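Local coordinates for protein ACDH-11, isoform b (Caenorhabditis elegans, PDB 4Y9J) that belongs to the acyl-CoA dehydrogenase family of flavoproteins and binds flavin-adenine dinucleotide, each chain being one of four in the assembly, at residues S186-T191 against N310-T315. Sequence-based numbering, arbitrary orientation.
Sequences SGQWMT and NMLNIT. With FAD (flavin-adenine dinucleotide), chain E.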
loop_
_atom_site.group_PDB
_atom_site.type_symbol
_atom_site.label_atom_id
_atom_site.label_comp_id
_atom_site.label_asym_id
_atom_site.label_seq_id
_atom_site.Cartn_x
_atom_site.Cartn_y
_atom_site.Cartn_z
ATOM N N SER B 186 16.515 -4.924 -25.156
ATOM C CA SER B 186 15.972 -3.836 -25.940
ATOM C C SER B 186 14.506 -3.626 -25.666
ATOM O O SER B 186 13.784 -4.580 -25.375
ATOM C CB SER B 186 16.152 -4.070 -27.427
ATOM O OG SER B 186 15.677 -2.993 -28.257
ATOM N N GLY B 187 14.065 -2.392 -25.889
ATOM C CA GLY B 187 12.632 -2.091 -26.025
ATOM C C GLY B 187 12.263 -1.711 -27.442
ATOM O O GLY B 187 13.109 -1.757 -28.335
ATOM N N GLN B 188 10.985 -1.420 -27.649
ATOM C CA GLN B 188 10.397 -1.208 -28.969
ATOM C C GLN B 188 9.326 -0.150 -28.673
ATOM O O GLN B 188 8.343 -0.453 -27.998
ATOM C CB GLN B 188 9.760 -2.541 -29.445
ATOM C CG GLN B 188 8.832 -2.502 -30.716
ATOM C CD GLN B 188 8.030 -3.796 -30.936
ATOM O OE1 GLN B 188 8.032 -4.703 -30.101
ATOM N NE2 GLN B 188 7.260 -3.849 -32.044
ATOM N N TRP B 189 9.506 1.070 -29.182
ATOM C CA TRP B 189 8.592 2.202 -28.830
ATOM C C TRP B 189 7.841 2.734 -30.065
ATOM O O TRP B 189 8.233 3.700 -30.711
ATOM C CB TRP B 189 9.336 3.358 -28.170
ATOM C CG TRP B 189 10.159 3.021 -26.951
ATOM C CD1 TRP B 189 10.101 1.910 -26.171
ATOM C CD2 TRP B 189 11.177 3.846 -26.385
ATOM N NE1 TRP B 189 11.039 1.987 -25.154
ATOM C CE2 TRP B 189 11.720 3.151 -25.274
ATOM C CE3 TRP B 189 11.697 5.088 -26.720
ATOM C CZ2 TRP B 189 12.703 3.668 -24.500
ATOM C CZ3 TRP B 189 12.696 5.597 -25.968
ATOM C CH2 TRP B 189 13.198 4.883 -24.867
ATOM N N MET B 190 6.728 2.100 -30.364
ATOM C CA MET B 190 5.888 2.427 -31.483
ATOM C C MET B 190 4.607 3.166 -31.167
ATOM O O MET B 190 4.225 4.172 -31.864
ATOM C CB MET B 190 5.513 1.146 -32.243
ATOM C CG MET B 190 6.673 0.636 -33.056
ATOM S SD MET B 190 6.386 -0.972 -33.873
ATOM C CE MET B 190 5.028 -0.572 -34.988
ATOM N N THR B 191 3.927 2.658 -30.158
ATOM C CA THR B 191 2.587 3.059 -29.813
ATOM C C THR B 191 2.543 4.455 -29.253
ATOM O O THR B 191 3.316 4.798 -28.345
ATOM C CB THR B 191 1.912 2.077 -28.906
ATOM O OG1 THR B 191 1.875 0.791 -29.503
ATOM C CG2 THR B 191 0.499 2.556 -28.546
ATOM N N ASN B 310 10.959 -6.852 -38.974
ATOM C CA ASN B 310 11.526 -8.079 -38.378
ATOM C C ASN B 310 11.304 -8.163 -36.883
ATOM O O ASN B 310 11.044 -9.216 -36.322
ATOM C CB ASN B 310 12.987 -8.221 -38.744
ATOM C CG ASN B 310 13.210 -8.554 -40.179
ATOM O OD1 ASN B 310 14.136 -8.034 -40.881
ATOM N ND2 ASN B 310 12.463 -9.511 -40.625
ATOM N N MET B 311 11.260 -7.025 -36.228
ATOM C CA MET B 311 10.909 -6.976 -34.861
ATOM C C MET B 311 9.478 -7.378 -34.666
ATOM O O MET B 311 9.166 -8.110 -33.709
ATOM C CB MET B 311 11.193 -5.583 -34.286
ATOM C CG MET B 311 10.579 -5.240 -32.986
ATOM S SD MET B 311 11.487 -5.762 -31.479
ATOM C CE MET B 311 12.605 -4.323 -31.390
ATOM N N LEU B 312 8.573 -6.790 -35.434
ATOM C CA LEU B 312 7.145 -7.217 -35.349
ATOM C C LEU B 312 7.026 -8.751 -35.549
ATOM O O LEU B 312 6.422 -9.447 -34.725
ATOM C CB LEU B 312 6.238 -6.494 -36.374
ATOM C CG LEU B 312 6.108 -4.942 -36.317
ATOM C CD1 LEU B 312 5.285 -4.438 -37.537
ATOM C CD2 LEU B 312 5.505 -4.527 -34.966
ATOM N N ASN B 313 7.617 -9.305 -36.593
ATOM C CA ASN B 313 7.473 -10.710 -36.794
ATOM C C ASN B 313 8.088 -11.594 -35.751
ATOM O O ASN B 313 7.473 -12.592 -35.433
ATOM C CB ASN B 313 8.002 -11.051 -38.153
ATOM C CG ASN B 313 7.065 -10.501 -39.262
ATOM O OD1 ASN B 313 5.815 -10.340 -39.047
ATOM N ND2 ASN B 313 7.642 -10.177 -40.436
ATOM N N ILE B 314 9.306 -11.264 -35.228
ATOM C CA ILE B 314 9.921 -12.107 -34.189
ATOM C C ILE B 314 9.163 -12.018 -32.936
ATOM O O ILE B 314 8.988 -13.047 -32.281
ATOM C CB ILE B 314 11.437 -11.725 -33.933
ATOM C CG1 ILE B 314 12.289 -12.159 -35.093
ATOM C CG2 ILE B 314 11.990 -12.341 -32.633
ATOM C CD1 ILE B 314 12.471 -13.661 -35.230
ATOM N N THR B 315 8.678 -10.809 -32.573
ATOM C CA THR B 315 7.991 -10.669 -31.360
ATOM C C THR B 315 6.638 -11.396 -31.429
ATOM O O THR B 315 6.181 -11.931 -30.413
ATOM C CB THR B 315 7.731 -9.186 -30.873
ATOM O OG1 THR B 315 6.955 -8.463 -31.848
ATOM C CG2 THR B 315 9.055 -8.432 -30.574
HETATM P PA FAD E . -6.456 0.685 -31.185
HETATM O O1A FAD E . -5.864 0.454 -32.575
HETATM O O2A FAD E . -6.918 2.109 -30.832
HETATM O O5B FAD E . -7.819 -0.167 -31.023
HETATM C C5B FAD E . -7.776 -1.576 -31.216
HETATM C C4B FAD E . -9.119 -1.993 -31.747
HETATM O O4B FAD E . -9.280 -1.272 -32.988
HETATM C C3B FAD E . -9.241 -3.460 -32.008
HETATM O O3B FAD E . -10.651 -3.892 -32.098
HETATM C C2B FAD E . -8.744 -3.487 -33.441
HETATM O O2B FAD E . -9.154 -4.683 -34.125
HETATM C C1B FAD E . -9.432 -2.226 -34.017
HETATM N N9A FAD E . -8.821 -1.799 -35.290
HETATM C C8A FAD E . -7.649 -1.108 -35.448
HETATM N N7A FAD E . -7.381 -0.956 -36.778
HETATM C C5A FAD E . -8.418 -1.511 -37.478
HETATM C C6A FAD E . -8.761 -1.680 -38.893
HETATM N N6A FAD E . -7.941 -1.174 -39.857
HETATM N N1A FAD E . -9.916 -2.332 -39.173
HETATM C C2A FAD E . -10.705 -2.841 -38.219
HETATM N N3A FAD E . -10.465 -2.721 -36.914
HETATM C C4A FAD E . -9.352 -2.072 -36.500
HETATM N N1 FAD E . 3.458 -0.706 -27.698
HETATM C C2 FAD E . 4.766 -0.367 -27.906
HETATM O O2 FAD E . 5.047 0.192 -28.998
HETATM N N3 FAD E . 5.735 -0.683 -27.115
HETATM C C4 FAD E . 5.612 -1.298 -25.962
HETATM O O4 FAD E . 6.563 -1.539 -25.252
HETATM C C4X FAD E . 4.197 -1.695 -25.627
HETATM N N5 FAD E . 3.968 -2.237 -24.350
HETATM C C5X FAD E . 2.595 -2.544 -24.142
HETATM C C6 FAD E . 2.327 -3.160 -22.883
HETATM C C7 FAD E . 0.972 -3.536 -22.596
HETATM C C7M FAD E . 0.766 -4.214 -21.280
HETATM C C8 FAD E . -0.063 -3.199 -23.552
HETATM C C8M FAD E . -1.522 -3.568 -23.237
HETATM C C9 FAD E . 0.188 -2.596 -24.779
HETATM C C9A FAD E . 1.536 -2.222 -25.095
HETATM N N10 FAD E . 1.797 -1.589 -26.278
HETATM C C10 FAD E . 3.156 -1.285 -26.539
HETATM C "C1'" FAD E . 0.764 -1.184 -27.163
HETATM C "C2'" FAD E . 0.095 -2.203 -28.094
HETATM O "O2'" FAD E . 0.902 -2.537 -29.205
HETATM C "C3'" FAD E . -1.225 -1.608 -28.576
HETATM O "O3'" FAD E . -2.022 -1.518 -27.421
HETATM C "C4'" FAD E . -1.860 -2.469 -29.653
HETATM O "O4'" FAD E . -1.041 -2.541 -30.822
HETATM C "C5'" FAD E . -3.265 -1.964 -29.998
HETATM O "O5'" FAD E . -3.189 -0.558 -30.474
HETATM P P FAD E . -4.059 0.575 -29.624
HETATM O O1P FAD E . -3.792 0.356 -28.188
HETATM O O2P FAD E . -3.798 1.910 -30.277
HETATM O O3P FAD E . -5.595 0.128 -29.968
#
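Q188 lies against M311 and L312 where the beta domain of the acyl-CoA dehydrogenase fold meets its C-terminal helical domain. The axes of strand 186-189 and of the helical segment 310-315 come within 11.0 Å, their N-to-C directions 113° apart, and the contact between them is made largely by side chains.

Van der Waals contacts come first. The extended chain of Q188, with CG anti to the backbone N (chi1 169°), slides past M311 in the opposite direction. Its amide carbon CD sits 3.6 Å from M311 CG, while M311, bent at chi2 and chi3, brings CE to 3.9 Å from Q188 CB. L312 crosses Q188 at about a right angle, and its CD2 is 3.5 Å from Q188 NE2. In the modelled conformer of M190, one of two, the same methyl also touches M190 SD (3.8 Å) and so bridges the side chains of Q188 and M190. On the next turn, T315 CG2 approaches Q188 OE1.

Polar evidence explains how a buried amide is accommodated among these apolar groups: Q188 NE2 donates to E446 OE1. The side chain of Q188 also comes within about 3 Å of the bound undecanethioate ligand, which is hydrogen-bonded to N313 OD1 on the helix, so both segments line that pocket.

Of the two segments, 186-191 is the one that hydrogen-bonds the flavin; S197 and residues of the second subunit add bonds to FAD. M190 N and T191 N both donate to FAD O2, a two-bond grip that would be expected to draw negative charge toward this carbonyl. T191 OG1, anti to the carbonyl carbon, donates to FAD N1 at 2.8 Å. Beside the amide that meets the helix, the backbone of the same residue takes a further flavin bond: FAD N3 donates to Q188 O over 2.8 Å, with an N-H...O angle of 165°.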